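Local coordinates for imelysin-like protein (Psychrobacter arcticus, PDB 3PF0) that is of unknown function but belongs to the imelysin-like family of peptidase M75 proteins and is a putative metalloendopeptidase, at residues K52-H57 with N228-S233; D61-A66 with K205-N210; M114-P119 with L234-E239; Q347-P350 with R355-F358. All coordinates share one frame; numbering follows the deposited sequence.

Contact 1 (K52-H57 with N228-S233)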
loop_
_atom_site.group_PDB
_atom_site.type_symbol
_atom_site.label_atom_id
_atom_site.label_comp_id
_atom_site.label_asym_id
_atom_site.label_seq_id
_atom_site.Cartn_x
_atom_site.Cartn_y
_atom_site.Cartn_z
ATOM N N LYS A 52 2.581 16.397 19.328
ATOM C CA LYS A 52 2.540 17.330 18.196
ATOM C C LYS A 52 3.774 17.126 17.286
ATOM O O LYS A 52 3.616 17.010 16.067
ATOM C CB LYS A 52 2.465 18.781 18.708
ATOM C CG LYS A 52 2.424 19.848 17.618
ATOM C CD LYS A 52 2.466 21.244 18.212
ATOM C CE LYS A 52 2.317 22.318 17.169
ATOM N NZ LYS A 52 2.462 23.668 17.771
ATOM N N THR A 53 4.980 17.051 17.897
ATOM C CA THR A 53 6.279 16.857 17.233
ATOM C C THR A 53 6.301 15.503 16.490
ATOM O O THR A 53 6.741 15.460 15.337
ATOM C CB THR A 53 7.420 16.982 18.273
ATOM O OG1 THR A 53 7.405 18.300 18.836
ATOM C CG2 THR A 53 8.802 16.704 17.688
ATOM N N TYR A 54 5.811 14.416 17.135
ATOM C CA TYR A 54 5.783 13.084 16.517
ATOM C C TYR A 54 4.860 13.068 15.295
ATOM O O TYR A 54 5.291 12.616 14.235
ATOM C CB TYR A 54 5.394 11.987 17.527
ATOM C CG TYR A 54 5.220 10.618 16.901
ATOM C CD1 TYR A 54 6.321 9.878 16.475
ATOM C CD2 TYR A 54 3.956 10.062 16.737
ATOM C CE1 TYR A 54 6.166 8.623 15.884
ATOM C CE2 TYR A 54 3.786 8.811 16.140
ATOM C CZ TYR A 54 4.894 8.094 15.720
ATOM O OH TYR A 54 4.721 6.864 15.139
ATOM N N LEU A 55 3.618 13.585 15.436
ATOM C CA LEU A 55 2.613 13.655 14.363
ATOM C C LEU A 55 3.097 14.533 13.193
ATOM O O LEU A 55 2.825 14.200 12.043
ATOM C CB LEU A 55 1.260 14.167 14.897
ATOM C CG LEU A 55 0.487 13.242 15.863
ATOM C CD1 LEU A 55 -0.569 14.013 16.610
ATOM C CD2 LEU A 55 -0.141 12.040 15.138
ATOM N N THR A 56 3.847 15.615 13.479
ATOM C CA THR A 56 4.436 16.497 12.459
ATOM C C THR A 56 5.524 15.718 11.701
ATOM O O THR A 56 5.617 15.831 10.476
ATOM C CB THR A 56 4.965 17.790 13.107
ATOM O OG1 THR A 56 3.880 18.441 13.770
ATOM C CG2 THR A 56 5.584 18.748 12.102
ATOM N N HIS A 57 6.312 14.904 12.431
ATOM C CA HIS A 57 7.378 14.078 11.868
ATOM C C HIS A 57 6.769 12.951 10.980
ATOM O O HIS A 57 7.325 12.637 9.926
ATOM C CB HIS A 57 8.269 13.528 13.006
ATOM C CG HIS A 57 8.861 12.182 12.747
ATOM N ND1 HIS A 57 10.022 12.037 12.018
ATOM C CD2 HIS A 57 8.435 10.960 13.140
ATOM C CE1 HIS A 57 10.255 10.737 11.971
ATOM N NE2 HIS A 57 9.327 10.052 12.636
ATOM N N ASN A 228 -4.286 8.241 17.785
ATOM C CA ASN A 228 -5.203 7.102 17.735
ATOM C C ASN A 228 -5.468 6.664 16.287
ATOM O O ASN A 228 -5.390 5.470 15.997
ATOM C CB ASN A 228 -6.523 7.407 18.453
ATOM C CG ASN A 228 -7.325 6.162 18.755
ATOM O OD1 ASN A 228 -6.971 5.366 19.629
ATOM N ND2 ASN A 228 -8.405 5.946 18.020
ATOM N N GLN A 229 -5.742 7.628 15.382
ATOM C CA GLN A 229 -6.025 7.360 13.976
ATOM C C GLN A 229 -4.807 6.794 13.263
ATOM O O GLN A 229 -4.960 5.866 12.470
ATOM C CB GLN A 229 -6.527 8.624 13.248
ATOM C CG GLN A 229 -7.233 8.291 11.922
ATOM C CD GLN A 229 -8.193 9.336 11.421
ATOM O OE1 GLN A 229 -7.991 10.551 11.564
ATOM N NE2 GLN A 229 -9.229 8.877 10.746
ATOM N N TRP A 230 -3.614 7.358 13.528
ATOM C CA TRP A 230 -2.350 6.950 12.922
ATOM C C TRP A 230 -2.014 5.471 13.239
ATOM O O TRP A 230 -1.753 4.708 12.311
ATOM C CB TRP A 230 -1.211 7.891 13.373
ATOM C CG TRP A 230 0.188 7.392 13.118
ATOM C CD1 TRP A 230 1.133 7.109 14.056
ATOM C CD2 TRP A 230 0.792 7.113 11.843
ATOM N NE1 TRP A 230 2.297 6.692 13.450
ATOM C CE2 TRP A 230 2.119 6.690 12.092
ATOM C CE3 TRP A 230 0.333 7.158 10.513
ATOM C CZ2 TRP A 230 2.997 6.326 11.062
ATOM C CZ3 TRP A 230 1.202 6.792 9.495
ATOM C CH2 TRP A 230 2.521 6.393 9.771
ATOM N N PHE A 231 -2.031 5.071 14.523
ATOM C CA PHE A 231 -1.681 3.706 14.900
ATOM C C PHE A 231 -2.776 2.700 14.539
ATOM O O PHE A 231 -2.459 1.532 14.294
ATOM C CB PHE A 231 -1.307 3.608 16.380
ATOM C CG PHE A 231 0.075 4.142 16.637
ATOM C CD1 PHE A 231 1.198 3.380 16.337
ATOM C CD2 PHE A 231 0.260 5.427 17.128
ATOM C CE1 PHE A 231 2.481 3.887 16.544
ATOM C CE2 PHE A 231 1.544 5.938 17.323
ATOM C CZ PHE A 231 2.644 5.164 17.032
ATOM N N ASN A 232 -4.043 3.141 14.461
ATOM C CA ASN A 232 -5.107 2.243 14.030
ATOM C C ASN A 232 -4.979 2.013 12.524
ATOM O O ASN A 232 -5.313 0.934 12.039
ATOM C CB ASN A 232 -6.484 2.765 14.409
ATOM C CG ASN A 232 -6.897 2.276 15.766
ATOM O OD1 ASN A 232 -7.351 1.137 15.918
ATOM N ND2 ASN A 232 -6.658 3.085 16.793
ATOM N N SER A 233 -4.438 3.009 11.806
ATOM C CA SER A 233 -4.165 2.930 10.377
ATOM C C SER A 233 -3.058 1.898 10.136
ATOM O O SER A 233 -3.166 1.092 9.212
ATOM C CB SER A 233 -3.755 4.297 9.834
ATOM O OG SER A 233 -3.643 4.273 8.421
#
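W230 NE1 donates a hydrogen bond of 3.0 Å to Y54 OH, and this bond joins helix 48-84 to helix 225-250 within an all-helical fold. Around it Y54, W230 and F231 form a buried aromatic cluster, a good example of how a core can admit polar atoms once they are paired with each other. The bond is bent rather than straight (152° at the hydrogen), and the phenol oxygen lies near the edge of the indole, somewhat tilted from its plane. Y54 CG stands anti to the backbone N (chi1 174°), which carries the ring across toward the other helix and delivers OH to the indole. The Y54 and F231 rings arrive from opposite directions and meet rim to rim with nearly parallel planes (6°), neither lying over the other. V287, L288 and I291 of helix 286-292 pack against Y54, and L288 also touches F231. With a phenylalanine in place of Y54 the hydroxyl is gone, and the buried indole N-H of W230 would probably be left without its mate in this contact. F231 CZ approaches the same phenol oxygen, Y54 OH, to 3.3 Å, while F231 CE2 rests 3.8 Å from Y54 CE2.

Contact 2 (D61-A66 with K205-N210)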
loop_
_atom_site.group_PDB
_atom_site.type_symbol
_atom_site.label_atom_id
_atom_site.label_comp_id
_atom_site.label_asym_id
_atom_site.label_seq_id
_atom_site.Cartn_x
_atom_site.Cartn_y
_atom_site.Cartn_z
ATOM N N ASP A 61 7.953 13.119 7.280
ATOM C CA ASP A 61 8.966 12.112 6.965
ATOM C C ASP A 61 8.400 10.762 6.488
ATOM O O ASP A 61 9.180 9.940 5.999
ATOM C CB ASP A 61 9.896 11.890 8.169
ATOM C CG ASP A 61 10.625 13.155 8.621
ATOM O OD1 ASP A 61 10.851 14.056 7.771
ATOM O OD2 ASP A 61 10.984 13.241 9.815
HETATM N N MSE A 62 7.078 10.533 6.583
HETATM C CA MSE A 62 6.555 9.235 6.157
HETATM C C MSE A 62 5.357 9.320 5.212
HETATM O O MSE A 62 5.413 8.727 4.136
HETATM C CB MSE A 62 6.202 8.363 7.366
HETATM C CG MSE A 62 7.436 7.794 8.045
HETATM SE SE MSE A 62 7.018 6.601 9.496
HETATM C CE MSE A 62 8.710 6.691 10.484
ATOM N N VAL A 63 4.290 10.037 5.601
ATOM C CA VAL A 63 3.047 10.118 4.828
ATOM C C VAL A 63 3.280 10.844 3.481
ATOM O O VAL A 63 3.083 10.224 2.422
ATOM C CB VAL A 63 1.893 10.756 5.647
ATOM C CG1 VAL A 63 0.634 10.913 4.803
ATOM C CG2 VAL A 63 1.602 9.948 6.911
ATOM N N ILE A 64 3.690 12.134 3.531
ATOM C CA ILE A 64 3.943 12.971 2.353
ATOM C C ILE A 64 5.031 12.307 1.458
ATOM O O ILE A 64 4.733 12.145 0.275
ATOM C CB ILE A 64 4.248 14.459 2.720
ATOM C CG1 ILE A 64 2.987 15.119 3.345
ATOM C CG2 ILE A 64 4.734 15.257 1.498
ATOM C CD1 ILE A 64 3.213 16.379 4.212
ATOM N N PRO A 65 6.199 11.813 1.972
ATOM C CA PRO A 65 7.173 11.153 1.078
ATOM C C PRO A 65 6.639 9.897 0.388
ATOM O O PRO A 65 6.976 9.681 -0.777
ATOM C CB PRO A 65 8.337 10.804 2.017
ATOM C CG PRO A 65 8.241 11.808 3.097
ATOM C CD PRO A 65 6.760 11.936 3.334
ATOM N N ALA A 66 5.788 9.094 1.074
ATOM C CA ALA A 66 5.210 7.883 0.488
ATOM C C ALA A 66 4.307 8.235 -0.684
ATOM O O ALA A 66 4.403 7.600 -1.733
ATOM C CB ALA A 66 4.439 7.097 1.526
ATOM N N LYS A 205 -0.517 16.831 -2.635
ATOM C CA LYS A 205 -0.766 18.276 -2.471
ATOM C C LYS A 205 -1.724 18.559 -1.309
ATOM O O LYS A 205 -1.536 19.539 -0.590
ATOM C CB LYS A 205 -1.323 18.905 -3.758
ATOM C CG LYS A 205 -0.261 19.209 -4.811
ATOM C CD LYS A 205 -0.792 20.170 -5.874
ATOM N N ASN A 206 -2.732 17.681 -1.122
ATOM C CA ASN A 206 -3.748 17.757 -0.070
ATOM C C ASN A 206 -3.123 17.564 1.321
ATOM O O ASN A 206 -3.441 18.321 2.237
ATOM C CB ASN A 206 -4.835 16.699 -0.328
ATOM C CG ASN A 206 -6.178 16.976 0.308
ATOM O OD1 ASN A 206 -6.282 17.451 1.436
ATOM N ND2 ASN A 206 -7.243 16.551 -0.357
ATOM N N TRP A 207 -2.251 16.548 1.475
ATOM C CA TRP A 207 -1.534 16.272 2.718
ATOM C C TRP A 207 -0.576 17.424 3.061
ATOM O O TRP A 207 -0.502 17.797 4.229
ATOM C CB TRP A 207 -0.772 14.942 2.623
ATOM C CG TRP A 207 -1.541 13.803 3.223
ATOM C CD1 TRP A 207 -2.318 12.900 2.559
ATOM C CD2 TRP A 207 -1.739 13.551 4.623
ATOM N NE1 TRP A 207 -2.959 12.077 3.454
ATOM C CE2 TRP A 207 -2.606 12.442 4.729
ATOM C CE3 TRP A 207 -1.247 14.143 5.801
ATOM C CZ2 TRP A 207 -2.963 11.886 5.966
ATOM C CZ3 TRP A 207 -1.621 13.608 7.025
ATOM C CH2 TRP A 207 -2.462 12.487 7.100
ATOM N N GLN A 208 0.133 17.991 2.044
ATOM C CA GLN A 208 1.067 19.111 2.230
ATOM C C GLN A 208 0.331 20.346 2.734
ATOM O O GLN A 208 0.861 21.085 3.563
ATOM C CB GLN A 208 1.817 19.438 0.927
ATOM C CG GLN A 208 2.969 18.475 0.640
ATOM C CD GLN A 208 3.575 18.603 -0.739
ATOM O OE1 GLN A 208 2.933 19.020 -1.713
ATOM N NE2 GLN A 208 4.822 18.179 -0.862
ATOM N N GLN A 209 -0.904 20.547 2.256
ATOM C CA GLN A 209 -1.752 21.671 2.624
ATOM C C GLN A 209 -2.463 21.474 3.963
ATOM O O GLN A 209 -2.470 22.401 4.772
ATOM C CB GLN A 209 -2.806 21.886 1.517
ATOM C CG GLN A 209 -3.749 23.065 1.738
ATOM C CD GLN A 209 -3.061 24.401 1.618
ATOM O OE1 GLN A 209 -2.430 24.718 0.608
ATOM N NE2 GLN A 209 -3.210 25.231 2.635
ATOM N N ASN A 210 -3.077 20.286 4.186
ATOM C CA ASN A 210 -3.952 20.061 5.341
ATOM C C ASN A 210 -3.459 19.059 6.419
ATOM O O ASN A 210 -4.285 18.633 7.229
ATOM C CB ASN A 210 -5.330 19.579 4.821
ATOM C CG ASN A 210 -5.980 20.489 3.796
ATOM O OD1 ASN A 210 -6.264 21.662 4.054
ATOM N ND2 ASN A 210 -6.253 19.960 2.612
#
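W207 meets helix 48-84 along its whole length, and following it outward shows how one tryptophan side chain can serve two neighbours, its CB one and its ring the other. Its CB packs 3.8 Å from I64 CG1. From CG onward the partner is V63: W207 CG is 3.9 Å from V63 CG1, and the fusion atoms CD2 and CE2 come closest, each at 3.6 Å from that same methyl. Farther out, W207 NE1 lies 4.0 Å from V63 CG1, and the outermost carbons CZ3 and CH2 are each 4.2 Å from it. The methyl is thus centred over one face in a CH-pi contact, its direction only 15° off the normal of the six-membered ring. With CG1 anti to its backbone N (chi1 176°), V63 points that methyl at the indole. Beside the ring, where the interface reaches solvent, I64 CG2 lies against CG and NE2 of Q208 in one of the two conformers modelled for that glutamine, so this part of the contact is less certain. The two helices run roughly antiparallel, with 146° between the axes of these short segments. The first is irregular, having a wider turn at 61-63 and a kink at P65, whose nitrogen has no hydrogen to offer the preceding turn. Y67 and P119 also pack on W207. With no hydrogen bond across the pair, this junction of helices 48-84 and 183-214 rests on shape and dispersion, including the attraction of a methyl for an aromatic face.

Contact 3 (M114-P119 with L234-E239)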
loop_
_atom_site.group_PDB
_atom_site.type_symbol
_atom_site.label_atom_id
_atom_site.label_comp_id
_atom_site.label_asym_id
_atom_site.label_seq_id
_atom_site.Cartn_x
_atom_site.Cartn_y
_atom_site.Cartn_z
HETATM N N MSE A 114 -0.177 2.523 4.196
HETATM C CA MSE A 114 -0.026 2.577 5.658
HETATM C C MSE A 114 -1.048 3.579 6.244
HETATM O O MSE A 114 -1.366 3.499 7.423
HETATM C CB MSE A 114 1.420 2.967 6.045
HETATM C CG MSE A 114 1.757 4.430 5.755
HETATM SE SE MSE A 114 3.537 4.985 6.297
HETATM C CE MSE A 114 4.216 5.473 4.582
ATOM N N VAL A 115 -1.515 4.537 5.407
ATOM C CA VAL A 115 -2.534 5.552 5.697
ATOM C C VAL A 115 -3.837 5.061 5.036
ATOM O O VAL A 115 -3.860 4.830 3.826
ATOM C CB VAL A 115 -2.090 6.968 5.209
ATOM C CG1 VAL A 115 -3.209 7.996 5.342
ATOM C CG2 VAL A 115 -0.852 7.435 5.962
ATOM N N ASN A 116 -4.889 4.840 5.834
ATOM C CA ASN A 116 -6.182 4.344 5.341
ATOM C C ASN A 116 -7.285 5.413 5.520
ATOM O O ASN A 116 -8.474 5.103 5.463
ATOM C CB ASN A 116 -6.556 3.037 6.073
ATOM C CG ASN A 116 -6.911 3.218 7.535
ATOM O OD1 ASN A 116 -6.580 4.233 8.169
ATOM N ND2 ASN A 116 -7.645 2.258 8.090
ATOM N N PHE A 117 -6.881 6.671 5.716
ATOM C CA PHE A 117 -7.804 7.775 5.943
ATOM C C PHE A 117 -7.369 9.005 5.169
ATOM O O PHE A 117 -6.273 9.031 4.615
ATOM C CB PHE A 117 -7.869 8.080 7.459
ATOM C CG PHE A 117 -6.550 8.485 8.080
ATOM C CD1 PHE A 117 -5.637 7.525 8.505
ATOM C CD2 PHE A 117 -6.237 9.829 8.275
ATOM C CE1 PHE A 117 -4.412 7.902 9.068
ATOM C CE2 PHE A 117 -5.014 10.205 8.842
ATOM C CZ PHE A 117 -4.116 9.239 9.246
ATOM N N GLY A 118 -8.224 10.018 5.156
ATOM C CA GLY A 118 -7.932 11.299 4.531
ATOM C C GLY A 118 -8.041 11.388 3.021
ATOM O O GLY A 118 -8.909 10.759 2.419
ATOM N N PRO A 119 -7.189 12.240 2.401
ATOM C CA PRO A 119 -7.271 12.486 0.947
ATOM C C PRO A 119 -7.331 11.248 0.045
ATOM O O PRO A 119 -8.031 11.300 -0.969
ATOM C CB PRO A 119 -5.990 13.268 0.654
ATOM C CG PRO A 119 -5.654 13.923 1.915
ATOM C CD PRO A 119 -6.143 13.073 3.025
ATOM N N LEU A 234 -2.006 1.920 10.987
ATOM C CA LEU A 234 -0.888 0.981 10.905
ATOM C C LEU A 234 -1.361 -0.418 11.245
ATOM O O LEU A 234 -0.953 -1.373 10.576
ATOM C CB LEU A 234 0.286 1.391 11.810
ATOM C CG LEU A 234 1.042 2.678 11.447
ATOM C CD1 LEU A 234 2.142 2.946 12.453
ATOM C CD2 LEU A 234 1.618 2.626 10.026
ATOM N N LEU A 235 -2.262 -0.537 12.244
ATOM C CA LEU A 235 -2.846 -1.824 12.645
ATOM C C LEU A 235 -3.685 -2.390 11.485
ATOM O O LEU A 235 -3.602 -3.594 11.214
ATOM C CB LEU A 235 -3.680 -1.670 13.935
ATOM C CG LEU A 235 -4.574 -2.847 14.389
ATOM C CD1 LEU A 235 -3.766 -4.119 14.699
ATOM C CD2 LEU A 235 -5.413 -2.444 15.581
ATOM N N SER A 236 -4.468 -1.509 10.800
ATOM C CA SER A 236 -5.313 -1.870 9.657
ATOM C C SER A 236 -4.469 -2.400 8.499
ATOM O O SER A 236 -4.912 -3.292 7.787
ATOM C CB SER A 236 -6.134 -0.669 9.198
ATOM O OG SER A 236 -6.993 -0.997 8.118
ATOM N N LEU A 237 -3.246 -1.848 8.314
ATOM C CA LEU A 237 -2.324 -2.256 7.246
ATOM C C LEU A 237 -1.990 -3.754 7.353
ATOM O O LEU A 237 -2.105 -4.470 6.362
ATOM C CB LEU A 237 -1.027 -1.407 7.278
ATOM C CG LEU A 237 0.052 -1.742 6.227
ATOM C CD1 LEU A 237 -0.382 -1.333 4.820
ATOM C CD2 LEU A 237 1.358 -1.072 6.560
ATOM N N VAL A 238 -1.596 -4.216 8.551
ATOM C CA VAL A 238 -1.213 -5.608 8.794
ATOM C C VAL A 238 -2.479 -6.503 8.932
ATOM O O VAL A 238 -2.424 -7.669 8.529
ATOM C CB VAL A 238 -0.210 -5.731 9.983
ATOM C CG1 VAL A 238 -0.703 -5.016 11.231
ATOM C CG2 VAL A 238 0.187 -7.180 10.283
ATOM N N GLU A 239 -3.605 -5.963 9.457
ATOM C CA GLU A 239 -4.833 -6.748 9.599
ATOM C C GLU A 239 -5.428 -7.085 8.223
ATOM O O GLU A 239 -5.714 -8.254 7.975
ATOM C CB GLU A 239 -5.861 -6.039 10.494
ATOM C CG GLU A 239 -6.138 -6.809 11.776
ATOM C CD GLU A 239 -6.801 -6.070 12.925
ATOM O OE1 GLU A 239 -7.324 -4.952 12.711
ATOM O OE2 GLU A 239 -6.807 -6.625 14.047
HETATM O O HOH W 1 -8.183 0.058 5.904
#
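L237 brings both its methyls up to the selenomethionine M114, where the loop after helix 92-112 docks against helix 225-250 of this all-helical fold. Rotamers decide what touches. L237 has CG anti to its backbone N (chi1 179°), which extends the side chain toward the loop; CD1 lies 3.9 Å from M114 N and CD2 4.1 Å from M114 CB. One turn earlier, L234 starts out facing away from the loop, yet its CD2 swings back to 4.0 Å from M114 CB. The selenomethionine itself has CG in the crowded position between backbone N and carbonyl carbon (chi1 71°), and its chain, bent at chi3, leads SE and CE away; backbone and CB alone therefore meet the leucines. An alanine at L237 would probably open a gap beside the backbone N and CA of M114, leaving this bend of the loop less firmly seated. S233 adds a polar tie, its OG hydrogen-bonded to both M114 O and N116 N. On the solvent side N116 adopts the same kind of chi1 (70°), which directs its amide toward S236. A water bridges the two there, though S236 has an alternate conformer, making the bridge conditional: the water accepts from N116 ND2 at 3.1 Å and lies 2.7 Å from S236 OG.

Contact 4 (Q347-P350 with R355-F358)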
loop_
_atom_site.group_PDB
_atom_site.type_symbol
_atom_site.label_atom_id
_atom_site.label_comp_id
_atom_site.label_asym_id
_atom_site.label_seq_id
_atom_site.Cartn_x
_atom_site.Cartn_y
_atom_site.Cartn_z
ATOM N N GLN A 347 0.050 -4.738 23.295
ATOM C CA GLN A 347 1.243 -4.150 23.909
ATOM C C GLN A 347 1.482 -2.713 23.442
ATOM O O GLN A 347 1.682 -1.839 24.278
ATOM C CB GLN A 347 2.494 -5.008 23.645
ATOM C CG GLN A 347 2.614 -6.236 24.548
ATOM C CD GLN A 347 3.912 -6.997 24.366
ATOM O OE1 GLN A 347 4.965 -6.440 24.025
ATOM N NE2 GLN A 347 3.875 -8.295 24.634
ATOM N N LEU A 348 1.465 -2.459 22.121
ATOM C CA LEU A 348 1.737 -1.115 21.597
ATOM C C LEU A 348 0.636 -0.072 21.911
ATOM O O LEU A 348 0.963 0.981 22.466
ATOM C CB LEU A 348 2.025 -1.141 20.079
ATOM C CG LEU A 348 2.433 0.195 19.424
ATOM C CD1 LEU A 348 3.810 0.657 19.887
ATOM C CD2 LEU A 348 2.375 0.108 17.918
ATOM N N ILE A 349 -0.624 -0.334 21.519
ATOM C CA ILE A 349 -1.756 0.584 21.706
ATOM C C ILE A 349 -1.999 0.891 23.224
ATOM O O ILE A 349 -2.085 2.082 23.539
ATOM C CB ILE A 349 -3.025 0.069 20.952
ATOM C CG1 ILE A 349 -2.911 0.405 19.439
ATOM C CG2 ILE A 349 -4.326 0.619 21.548
ATOM C CD1 ILE A 349 -3.927 -0.271 18.487
ATOM N N PRO A 350 -2.049 -0.084 24.182
ATOM C CA PRO A 350 -2.269 0.301 25.595
ATOM C C PRO A 350 -1.098 1.072 26.228
ATOM O O PRO A 350 -1.342 1.880 27.128
ATOM C CB PRO A 350 -2.490 -1.035 26.303
ATOM C CG PRO A 350 -1.831 -2.030 25.446
ATOM C CD PRO A 350 -1.990 -1.556 24.042
ATOM N N ARG A 355 -6.624 3.606 21.798
ATOM C CA ARG A 355 -7.626 2.529 21.738
ATOM C C ARG A 355 -7.574 1.697 20.461
ATOM O O ARG A 355 -7.236 2.208 19.391
ATOM C CB ARG A 355 -9.049 3.110 21.882
ATOM C CG ARG A 355 -9.300 3.822 23.216
ATOM C CD ARG A 355 -10.165 5.070 23.082
ATOM N NE ARG A 355 -9.629 6.042 22.122
ATOM C CZ ARG A 355 -8.717 6.968 22.406
ATOM N NH1 ARG A 355 -8.213 7.062 23.631
ATOM N NH2 ARG A 355 -8.296 7.801 21.464
ATOM N N VAL A 356 -7.942 0.407 20.588
ATOM C CA VAL A 356 -8.055 -0.540 19.478
ATOM C C VAL A 356 -9.398 -0.227 18.812
ATOM O O VAL A 356 -10.447 -0.446 19.417
ATOM C CB VAL A 356 -7.931 -2.033 19.929
ATOM C CG1 VAL A 356 -8.138 -2.992 18.758
ATOM C CG2 VAL A 356 -6.592 -2.306 20.607
ATOM N N GLY A 357 -9.344 0.358 17.623
ATOM C CA GLY A 357 -10.529 0.743 16.867
ATOM C C GLY A 357 -10.768 2.237 16.838
ATOM O O GLY A 357 -10.703 2.903 17.877
ATOM N N PHE A 358 -11.043 2.772 15.629
ATOM C CA PHE A 358 -11.318 4.192 15.404
ATOM C C PHE A 358 -12.770 4.384 14.969
ATOM O O PHE A 358 -13.476 5.220 15.530
ATOM C CB PHE A 358 -10.350 4.785 14.359
ATOM C CG PHE A 358 -10.351 6.295 14.308
ATOM C CD1 PHE A 358 -9.562 7.037 15.180
ATOM C CD2 PHE A 358 -11.143 6.977 13.391
ATOM C CE1 PHE A 358 -9.580 8.436 15.150
ATOM C CE2 PHE A 358 -11.161 8.375 13.362
ATOM C CZ PHE A 358 -10.370 9.095 14.233
#
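I349 presses its CG2 methyl against the backbone of the returning chain, 3.6 Å from R355 C and 3.7 Å from V356 N. The same I349 CG2 lies 3.8 Å from V356 CG2, and the longer branch reaches that valine methyl as well, with I349 CD1 at 4.0 Å from V356 CG2. The two side chains cross at about a right angle. In I349 a chi1 of -79° puts CG1 beside the backbone N and leaves CG2 anti to it, facing the peptide that links R355 to V356. No hydrogen bond joins the two segments; this first shell is apolar. L235 and I344 pack on I349, while K345 touches V356.

The polar shell that positions the tail lies one step out, mainly on helix 225-250. N232 uses both ends of its amide, ND2 donating to R355 O and OD1 accepting from G357 N, and so brackets V356 between the two bonds. N228 OD1 takes the N-H of R355, whose side chain forms a salt bridge with D224, just before that helix. Beyond V356 the chain passes through G357 to F358, which packs on N228 and Q229. Helix 327-351 thus ends and the chain folds back beside it, an extended C-terminal tail packed on that helix through I349 and fastened to helix 225-250 by N228, which accepts a main-chain N-H, and N232, whose amide pairs with a C=O and an N-H as another peptide would.

From the N terminus, helix 48-84 supplies the first partner of both contact 1 and contact 2. Contact 2 closes first, when helix 183-214 returns to residues 61-66, and it is nested in the larger loop that contact 1 closes on helix 225-250. Contact 3 opens at residues 114-119, inside both loops, and closes just beyond contact 1 on helix 225-250, so it crosses contacts 1 and 2. Contact 4 follows all three in series, a short local reversal at the C-terminal end. Helix 225-250 is shared by contacts 1 and 3 and receives the tail of contact 4; contact 2 instead joins helix 48-84 to helix 183-214.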